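Local structure of acylphosphatase (Coxiella burnetii, 3TRG) at residues A[13-27]-A[73-87]. The protein catalyses the hydrolysis of acyl phosphates to a carboxylate and phosphate. Sequence-based numbering, arbitrary orientation. Where two conformers were deposited one is given.
Sequences CIHVTVSGKVQGVFF and GPPQAAVSNVNWEEI. With EDO (1,2-ethanediol), chain C.
Ser80 N donates to Ser19 O at 2.8 Å, and Asn81 N more weakly to the same oxygen. This is a classic beta bulge. It shifts the antiparallel register by one residue, and beyond it Lys21 pairs with Ala78. In one of two Ser19 conformers, Ser19 OG also lies 2.8 Å from Ser80 OG, a hydrogen bond that either could donate. On the other side of the bulge, Thr17 pairs with Asn83 and His15 with Glu85; His15 N reaches Glu85 O at 2.8 Å, nearly in line with the C=O bond.

Val16, Val18, Val82 and Trp84 share one sheet face, where Val16 CG1 lies 3.7 Å from Val82 CG1. At its ends are two separate contacts. Val18 CG1, opposite its own backbone N (chi1 -179°), lies 3.6 Å from Val79 CG1, and Ile14 CG2 approaches Trp84 CE3 at 3.8 Å. The face with His15, Thr17, Asn83 and Glu85 is more mixed, and Cys13 CB packs there on Ile87 CG1. His15 ND1 donates an almost straight bond (175°) to O1 of a 1,2-ethanediol, in the plane of its ring, and O1 donates to Glu85 OE2. The diol probably comes from the crystallisation liquor, and its placement is doubtful.

These strands belong to the ferredoxin-like alpha/beta sandwich of acylphosphatases, strand order 4-1-3-2-5; 78-87 is an outermost strand and 11-19 its neighbour. The loop from Gly20 to helix 27-37 and Arg28 probably corresponds to the family's phosphate-binding loop. It leads to Phe27, whose ring has Pro74 CD over one face, 3.9 Å from the centroid, as a CH-pi contact. Val79 CG2 reaches the ring edge at CE2. A water bridges Val25 O and Pro75 O.

Farther out, helix 60-69 packs against Ile14 and Trp84, and Glu53 OE2 is hydrogen-bonded to His15 NE2. Cys13 is disulfide-bonded to Cys57. Phe27 lies beside Arg28 and Asn46, the predicted active-site residues, and Val22 O accepts a hydrogen bond from Asn46 ND2.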
ATOM      1  N   CYS A  13       0.389  10.767   1.906  1.00  8.37           N
ATOM      2  CA  CYS A  13      -0.215   9.471   2.178  1.00  6.24           C
ATOM      3  C   CYS A  13      -1.298   9.174   1.150  1.00  6.71           C
ATOM      4  O   CYS A  13      -1.956  10.092   0.645  1.00  7.20           O
ATOM      5  CB  CYS A  13      -0.850   9.446   3.571  1.00  7.44           C
ATOM      6  SG  CYS A  13       0.287   9.587   4.958  1.00  7.60           S
ATOM      7  N   ILE A  14      -1.483   7.891   0.852  1.00  6.37           N
ATOM      8  CA  ILE A  14      -2.588   7.455   0.003  1.00  5.69           C
ATOM      9  C   ILE A  14      -3.359   6.320   0.676  1.00  8.06           C
ATOM     10  O   ILE A  14      -2.821   5.618   1.539  1.00  8.13           O
ATOM     11  CB  ILE A  14      -2.111   6.994  -1.399  1.00  6.16           C
ATOM     12  CG1 ILE A  14      -1.238   5.739  -1.294  1.00  9.22           C
ATOM     13  CG2 ILE A  14      -1.383   8.129  -2.128  1.00  7.48           C
ATOM     14  CD1 ILE A  14      -0.983   5.063  -2.642  1.00 10.35           C
ATOM     15  N   HIS A  15      -4.614   6.155   0.274  1.00  6.36           N
ATOM     16  CA  HIS A  15      -5.441   5.033   0.690  1.00  6.21           C
ATOM     17  C   HIS A  15      -5.778   4.232  -0.563  1.00  8.08           C
ATOM     18  O   HIS A  15      -6.065   4.810  -1.611  1.00  8.98           O
ATOM     19  CB  HIS A  15      -6.714   5.547   1.363  1.00  8.88           C
ATOM     20  CG  HIS A  15      -7.676   4.468   1.751  1.00  8.95           C
ATOM     21  ND1 HIS A  15      -8.804   4.181   1.014  1.00 12.34           N
ATOM     22  CD2 HIS A  15      -7.683   3.613   2.800  1.00  7.84           C
ATOM     23  CE1 HIS A  15      -9.466   3.194   1.594  1.00 13.49           C
ATOM     24  NE2 HIS A  15      -8.807   2.832   2.681  1.00  9.91           N
ATOM     25  N   VAL A  16      -5.728   2.906  -0.457  1.00  7.41           N
ATOM     26  CA  VAL A  16      -5.896   2.041  -1.622  1.00  7.23           C
ATOM     27  C   VAL A  16      -6.805   0.865  -1.314  1.00  7.65           C
ATOM     28  O   VAL A  16      -6.762   0.311  -0.215  1.00  8.84           O
ATOM     29  CB  VAL A  16      -4.550   1.450  -2.075  1.00  7.13           C
ATOM     30  CG1 VAL A  16      -4.660   0.871  -3.491  1.00  7.53           C
ATOM     31  CG2 VAL A  16      -3.441   2.501  -1.995  1.00  7.74           C
ATOM     32  N   THR A  17      -7.627   0.494  -2.293  1.00  7.25           N
ATOM     33  CA  THR A  17      -8.263  -0.820  -2.296  1.00  6.76           C
ATOM     34  C   THR A  17      -7.840  -1.579  -3.548  1.00  8.79           C
ATOM     35  O   THR A  17      -7.724  -1.003  -4.635  1.00 11.57           O
ATOM     36  CB  THR A  17      -9.798  -0.756  -2.204  1.00  9.95           C
ATOM     37  OG1 THR A  17     -10.309   0.097  -3.232  1.00 13.64           O
ATOM     38  CG2 THR A  17     -10.231  -0.227  -0.841  1.00 11.60           C
ATOM     39  N   VAL A  18      -7.591  -2.872  -3.379  1.00  7.25           N
ATOM     40  CA  VAL A  18      -7.123  -3.724  -4.462  1.00  8.21           C
ATOM     41  C   VAL A  18      -8.078  -4.898  -4.590  1.00  8.09           C
ATOM     42  O   VAL A  18      -8.292  -5.638  -3.633  1.00  8.01           O
ATOM     43  CB  VAL A  18      -5.702  -4.245  -4.190  1.00  7.61           C
ATOM     44  CG1 VAL A  18      -5.219  -5.123  -5.350  1.00  8.84           C
ATOM     45  CG2 VAL A  18      -4.738  -3.079  -3.968  1.00 10.50           C
ATOM     46  N   SER A  19      -8.657  -5.062  -5.776  0.53  8.71           N
ATOM     47  CA  SER A  19      -9.629  -6.123  -6.000  0.53  9.49           C
ATOM     48  C   SER A  19      -9.071  -7.223  -6.893  0.53  9.53           C
ATOM     49  O   SER A  19      -8.117  -7.007  -7.641  0.53 10.50           O
ATOM     50  CB  SER A  19     -10.908  -5.557  -6.622  0.53 10.63           C
ATOM     51  OG  SER A  19     -10.669  -5.080  -7.937  0.53 11.67           O
ATOM     52  N   GLY A  20      -9.688  -8.397  -6.811  1.00 11.51           N
ATOM     53  CA  GLY A  20      -9.309  -9.525  -7.642  1.00 10.88           C
ATOM     54  C   GLY A  20      -9.117 -10.786  -6.828  1.00 12.72           C
ATOM     55  O   GLY A  20      -9.722 -10.959  -5.768  1.00 14.95           O
ATOM     56  N   LYS A  21      -8.280 -11.679  -7.341  1.00 12.72           N
ATOM     57  CA  LYS A  21      -7.845 -12.843  -6.591  1.00 15.18           C
ATOM     58  C   LYS A  21      -6.734 -12.375  -5.663  1.00 12.91           C
ATOM     59  O   LYS A  21      -5.573 -12.278  -6.065  1.00 14.39           O
ATOM     60  CB  LYS A  21      -7.340 -13.926  -7.548  1.00 21.25           C
ATOM     61  CG  LYS A  21      -6.384 -14.938  -6.928  1.00 27.92           C
ATOM     62  CD  LYS A  21      -7.041 -15.748  -5.826  1.00 33.28           C
ATOM     63  CE  LYS A  21      -6.070 -16.777  -5.262  1.00 35.59           C
ATOM     64  NZ  LYS A  21      -6.688 -17.594  -4.182  1.00 37.02           N
ATOM     65  N   VAL A  22      -7.105 -12.051  -4.427  1.00 12.21           N
ATOM     66  CA  VAL A  22      -6.162 -11.456  -3.485  1.00 11.86           C
ATOM     67  C   VAL A  22      -6.104 -12.208  -2.158  1.00 11.98           C
ATOM     68  O   VAL A  22      -5.441 -11.767  -1.222  1.00 13.02           O
ATOM     69  CB  VAL A  22      -6.490  -9.970  -3.206  1.00 13.02           C
ATOM     70  CG1 VAL A  22      -6.415  -9.155  -4.492  1.00 15.26           C
ATOM     71  CG2 VAL A  22      -7.867  -9.828  -2.546  1.00 12.77           C
ATOM     72  N   GLN A  23      -6.810 -13.333  -2.078  1.00 16.57           N
ATOM     73  CA  GLN A  23      -6.783 -14.167  -0.879  1.00 19.86           C
ATOM     74  C   GLN A  23      -5.930 -15.414  -1.084  1.00 16.74           C
ATOM     75  O   GLN A  23      -5.825 -15.931  -2.197  1.00 17.68           O
ATOM     76  CB  GLN A  23      -8.202 -14.567  -0.457  1.00 26.84           C
ATOM     77  CG  GLN A  23      -8.918 -13.537   0.409  1.00 33.01           C
ATOM     78  CD  GLN A  23      -9.496 -12.386  -0.395  1.00 41.76           C
ATOM     79  OE1 GLN A  23      -9.778 -12.524  -1.589  1.00 46.15           O
ATOM     80  NE2 GLN A  23      -9.680 -11.242   0.260  1.00 43.71           N
ATOM     81  N   GLY A  24      -5.316 -15.885  -0.004  1.00 14.94           N
ATOM     82  CA  GLY A  24      -4.520 -17.098  -0.039  1.00 15.11           C
ATOM     83  C   GLY A  24      -3.230 -16.973  -0.826  1.00 15.53           C
ATOM     84  O   GLY A  24      -2.696 -17.969  -1.312  1.00 18.26           O
ATOM     85  N   VAL A  25      -2.724 -15.750  -0.947  1.00 12.32           N
ATOM     86  CA  VAL A  25      -1.481 -15.500  -1.674  1.00 11.73           C
ATOM     87  C   VAL A  25      -0.553 -14.583  -0.876  1.00 10.12           C
ATOM     88  O   VAL A  25       0.327 -13.926  -1.432  1.00 11.09           O
ATOM     89  CB  VAL A  25      -1.738 -14.906  -3.084  1.00 11.32           C
ATOM     90  CG1 VAL A  25      -2.503 -15.906  -3.952  1.00 14.75           C
ATOM     91  CG2 VAL A  25      -2.492 -13.577  -2.993  1.00 13.25           C
ATOM     92  N   PHE A  26      -0.752 -14.551   0.437  1.00  7.44           N
ATOM     93  CA  PHE A  26       0.096 -13.750   1.308  1.00  7.38           C
ATOM     94  C   PHE A  26       0.144 -12.296   0.840  1.00  8.29           C
ATOM     95  O   PHE A  26       1.198 -11.659   0.859  1.00  9.18           O
ATOM     96  CB  PHE A  26       1.511 -14.339   1.363  1.00 10.03           C
ATOM     97  CG  PHE A  26       1.576 -15.716   1.971  1.00 10.66           C
ATOM     98  CD1 PHE A  26       1.305 -15.907   3.314  1.00 12.20           C
ATOM     99  CD2 PHE A  26       1.924 -16.814   1.201  1.00 11.45           C
ATOM    100  CE1 PHE A  26       1.371 -17.177   3.879  1.00 11.33           C
ATOM    101  CE2 PHE A  26       1.992 -18.080   1.758  1.00 12.37           C
ATOM    102  CZ  PHE A  26       1.717 -18.262   3.096  1.00 11.46           C
ATOM    103  N   PHE A  27      -1.001 -11.764   0.427  1.00  8.71           N
ATOM    104  CA  PHE A  27      -1.026 -10.400  -0.099  1.00  8.51           C
ATOM    105  C   PHE A  27      -0.610  -9.343   0.934  1.00 10.17           C
ATOM    106  O   PHE A  27       0.194  -8.457   0.623  1.00  9.69           O
ATOM    107  CB  PHE A  27      -2.387 -10.062  -0.717  1.00 10.36           C
ATOM    108  CG  PHE A  27      -2.297  -9.088  -1.855  1.00 10.42           C
ATOM    109  CD1 PHE A  27      -1.958  -7.768  -1.620  1.00  9.28           C
ATOM    110  CD2 PHE A  27      -2.532  -9.496  -3.161  1.00 11.83           C
ATOM    111  CE1 PHE A  27      -1.856  -6.863  -2.666  1.00 10.97           C
ATOM    112  CE2 PHE A  27      -2.431  -8.598  -4.212  1.00 11.77           C
ATOM    113  CZ  PHE A  27      -2.095  -7.282  -3.965  1.00 10.46           C
ATOM    114  N   GLY A  73       1.183  -7.528  -7.820  1.00 13.22           N
ATOM    115  CA  GLY A  73       1.060  -8.231  -6.558  1.00 13.38           C
ATOM    116  C   GLY A  73       2.050  -9.374  -6.479  1.00 11.95           C
ATOM    117  O   GLY A  73       2.907  -9.520  -7.355  1.00 14.46           O
ATOM    118  N   PRO A  74       1.939 -10.191  -5.424  1.00 10.14           N
ATOM    119  CA  PRO A  74       2.822 -11.339  -5.205  1.00 12.49           C
ATOM    120  C   PRO A  74       2.487 -12.470  -6.171  1.00 11.96           C
ATOM    121  O   PRO A  74       1.461 -12.404  -6.849  1.00 12.61           O
ATOM    122  CB  PRO A  74       2.496 -11.748  -3.766  1.00 15.14           C
ATOM    123  CG  PRO A  74       1.083 -11.349  -3.582  1.00 11.94           C
ATOM    124  CD  PRO A  74       0.924 -10.063  -4.364  1.00 10.05           C
ATOM    125  N   PRO A  75       3.342 -13.502  -6.236  1.00 10.47           N
ATOM    126  CA  PRO A  75       3.060 -14.622  -7.138  1.00 13.70           C
ATOM    127  C   PRO A  75       1.687 -15.236  -6.866  1.00 15.06           C
ATOM    128  O   PRO A  75       1.304 -15.416  -5.710  1.00 13.14           O
ATOM    129  CB  PRO A  75       4.168 -15.626  -6.803  1.00 13.48           C
ATOM    130  CG  PRO A  75       5.283 -14.786  -6.275  1.00 12.52           C
ATOM    131  CD  PRO A  75       4.614 -13.684  -5.512  1.00 12.13           C
ATOM    132  N   GLN A  76       0.961 -15.536  -7.938  1.00 16.18           N
ATOM    133  CA  GLN A  76      -0.355 -16.176  -7.869  1.00 17.02           C
ATOM    134  C   GLN A  76      -1.508 -15.203  -7.612  1.00 17.38           C
ATOM    135  O   GLN A  76      -2.676 -15.577  -7.731  1.00 18.74           O
ATOM    136  CB  GLN A  76      -0.370 -17.344  -6.873  1.00 19.25           C
ATOM    137  CG  GLN A  76       0.585 -18.486  -7.247  1.00 19.39           C
ATOM    138  CD  GLN A  76       0.376 -19.734  -6.409  1.00 26.26           C
ATOM    139  OE1 GLN A  76      -0.752 -20.078  -6.053  1.00 27.89           O
ATOM    140  NE2 GLN A  76       1.469 -20.418  -6.082  1.00 25.05           N
ATOM    141  N   ALA A  77      -1.193 -13.957  -7.270  1.00 15.98           N
ATOM    142  CA  ALA A  77      -2.231 -12.934  -7.176  1.00 14.54           C
ATOM    143  C   ALA A  77      -2.735 -12.592  -8.572  1.00 15.81           C
ATOM    144  O   ALA A  77      -1.962 -12.569  -9.528  1.00 18.75           O
ATOM    145  CB  ALA A  77      -1.701 -11.680  -6.492  1.00 12.61           C
ATOM    146  N   ALA A  78      -4.031 -12.331  -8.687  1.00 12.72           N
ATOM    147  CA  ALA A  78      -4.605 -11.903  -9.956  1.00 14.97           C
ATOM    148  C   ALA A  78      -5.441 -10.651  -9.732  1.00 12.22           C
ATOM    149  O   ALA A  78      -6.655 -10.727  -9.527  1.00 11.56           O
ATOM    150  CB  ALA A  78      -5.443 -13.008 -10.570  1.00 17.52           C
ATOM    151  N   VAL A  79      -4.773  -9.502  -9.767  1.00 10.06           N
ATOM    152  CA  VAL A  79      -5.392  -8.222  -9.443  1.00 10.17           C
ATOM    153  C   VAL A  79      -6.230  -7.695 -10.602  1.00 12.00           C
ATOM    154  O   VAL A  79      -5.759  -7.632 -11.738  1.00 13.75           O
ATOM    155  CB  VAL A  79      -4.324  -7.173  -9.054  1.00  7.98           C
ATOM    156  CG1 VAL A  79      -4.942  -5.792  -8.898  1.00  8.76           C
ATOM    157  CG2 VAL A  79      -3.607  -7.600  -7.773  1.00 10.36           C
ATOM    158  N   SER A  80      -7.472  -7.322 -10.308  1.00 11.36           N
ATOM    159  CA  SER A  80      -8.391  -6.825 -11.327  1.00 11.54           C
ATOM    160  C   SER A  80      -8.520  -5.301 -11.312  1.00 10.85           C
ATOM    161  O   SER A  80      -8.891  -4.690 -12.318  1.00 11.78           O
ATOM    162  CB  SER A  80      -9.771  -7.462 -11.154  1.00 15.88           C
ATOM    163  OG  SER A  80     -10.335  -7.106  -9.900  1.00 16.76           O
ATOM    164  N   ASN A  81      -8.233  -4.686 -10.171  1.00  9.65           N
ATOM    165  CA  ASN A  81      -8.289  -3.235 -10.077  1.00 11.19           C
ATOM    166  C   ASN A  81      -7.495  -2.710  -8.894  1.00 11.98           C
ATOM    167  O   ASN A  81      -7.386  -3.374  -7.863  1.00 11.60           O
ATOM    168  CB  ASN A  81      -9.734  -2.745  -9.970  1.00 12.63           C
ATOM    169  CG  ASN A  81      -9.849  -1.241 -10.132  1.00 16.78           C
ATOM    170  OD1 ASN A  81      -9.289  -0.659 -11.063  1.00 17.79           O
ATOM    171  ND2 ASN A  81     -10.567  -0.601  -9.216  1.00 20.24           N
ATOM    172  N   VAL A  82      -6.937  -1.516  -9.065  1.00 11.32           N
ATOM    173  CA  VAL A  82      -6.282  -0.796  -7.986  1.00  9.85           C
ATOM    174  C   VAL A  82      -6.893   0.596  -7.949  1.00 13.14           C
ATOM    175  O   VAL A  82      -6.841   1.336  -8.936  1.00 13.31           O
ATOM    176  CB  VAL A  82      -4.768  -0.680  -8.211  1.00  8.99           C
ATOM    177  CG1 VAL A  82      -4.124   0.125  -7.088  1.00  8.62           C
ATOM    178  CG2 VAL A  82      -4.141  -2.061  -8.322  1.00  8.83           C
ATOM    179  N   ASN A  83      -7.493   0.937  -6.818  1.00 10.08           N
ATOM    180  CA  ASN A  83      -8.185   2.207  -6.676  1.00 11.01           C
ATOM    181  C   ASN A  83      -7.533   2.964  -5.537  1.00 10.51           C
ATOM    182  O   ASN A  83      -7.583   2.522  -4.396  1.00  9.98           O
ATOM    183  CB  ASN A  83      -9.661   1.951  -6.376  1.00 12.58           C
ATOM    184  CG  ASN A  83     -10.463   3.221  -6.259  1.00 20.25           C
ATOM    185  OD1 ASN A  83     -10.073   4.267  -6.773  1.00 24.33           O
ATOM    186  ND2 ASN A  83     -11.600   3.137  -5.579  1.00 25.84           N
ATOM    187  N   TRP A  84      -6.900   4.089  -5.842  1.00 10.08           N
ATOM    188  CA  TRP A  84      -6.213   4.842  -4.801  1.00  8.95           C
ATOM    189  C   TRP A  84      -6.578   6.317  -4.800  1.00  9.54           C
ATOM    190  O   TRP A  84      -6.995   6.874  -5.815  1.00 10.10           O
ATOM    191  CB  TRP A  84      -4.691   4.656  -4.888  1.00  9.43           C
ATOM    192  CG  TRP A  84      -4.012   5.261  -6.098  1.00 11.74           C
ATOM    193  CD1 TRP A  84      -3.755   4.648  -7.290  1.00 11.90           C
ATOM    194  CD2 TRP A  84      -3.461   6.580  -6.201  1.00 11.73           C
ATOM    195  NE1 TRP A  84      -3.099   5.513  -8.140  1.00 12.62           N
ATOM    196  CE2 TRP A  84      -2.906   6.705  -7.494  1.00 12.80           C
ATOM    197  CE3 TRP A  84      -3.396   7.673  -5.330  1.00 11.21           C
ATOM    198  CZ2 TRP A  84      -2.290   7.877  -7.934  1.00 12.44           C
ATOM    199  CZ3 TRP A  84      -2.787   8.836  -5.768  1.00 11.69           C
ATOM    200  CH2 TRP A  84      -2.241   8.930  -7.060  1.00 11.16           C
ATOM    201  N   GLU A  85      -6.448   6.944  -3.639  1.00  8.66           N
ATOM    202  CA  GLU A  85      -6.531   8.391  -3.585  1.00  8.13           C
ATOM    203  C   GLU A  85      -5.582   8.920  -2.530  1.00  7.63           C
ATOM    204  O   GLU A  85      -5.289   8.244  -1.542  1.00  7.53           O
ATOM    205  CB  GLU A  85      -7.963   8.860  -3.307  1.00 12.54           C
ATOM    206  CG  GLU A  85      -8.418   8.710  -1.868  1.00 13.12           C
ATOM    207  CD  GLU A  85      -9.899   8.984  -1.696  1.00 17.01           C
ATOM    208  OE1 GLU A  85     -10.273  10.152  -1.463  1.00 14.09           O
ATOM    209  OE2 GLU A  85     -10.689   8.025  -1.804  1.00 15.59           O
ATOM    210  N   GLU A  86      -5.083  10.125  -2.751  1.00  8.20           N
ATOM    211  CA  GLU A  86      -4.281  10.790  -1.746  1.00  8.81           C
ATOM    212  C   GLU A  86      -5.202  11.200  -0.598  1.00  7.01           C
ATOM    213  O   GLU A  86      -6.366  11.555  -0.822  1.00  9.18           O
ATOM    214  CB  GLU A  86      -3.604  12.017  -2.352  1.00  7.91           C
ATOM    215  CG  GLU A  86      -2.618  12.682  -1.431  1.00  8.67           C
ATOM    216  CD  GLU A  86      -1.944  13.872  -2.078  1.00  9.66           C
ATOM    217  OE1 GLU A  86      -2.403  14.310  -3.158  1.00 10.33           O
ATOM    218  OE2 GLU A  86      -0.957  14.375  -1.502  1.00 10.99           O
ATOM    219  N   ILE A  87      -4.688  11.137   0.626  1.00  7.19           N
ATOM    220  CA  ILE A  87      -5.489  11.442   1.805  1.00  6.56           C
ATOM    221  C   ILE A  87      -4.812  12.459   2.729  1.00  7.21           C
ATOM    222  O   ILE A  87      -3.629  12.785   2.570  1.00  8.32           O
ATOM    223  CB  ILE A  87      -5.816  10.160   2.620  1.00  7.57           C
ATOM    224  CG1 ILE A  87      -4.531   9.455   3.070  1.00  7.11           C
ATOM    225  CG2 ILE A  87      -6.705   9.204   1.805  1.00  8.02           C
ATOM    226  CD1 ILE A  87      -4.784   8.274   4.012  1.00 10.48           C
TER
HETATM  227  C1  EDO C  97      -9.501   5.032  -2.532  1.00 24.86           C
HETATM  228  O1  EDO C  97      -9.673   5.509  -1.190  1.00 19.18           O
HETATM  229  C2  EDO C  97      -9.521   3.511  -2.528  1.00 30.06           C
HETATM  230  O2  EDO C  97     -10.816   3.038  -2.149  1.00 29.85           O
HETATM  231  O   HOH W   1     -10.299  -1.842  -6.219  0.88 16.30           O
HETATM  232  O   HOH W   2     -12.811   1.008  -3.570  0.39 17.32           O
HETATM  233  O   HOH W   3       2.192 -14.990  -3.133  0.82  8.86           O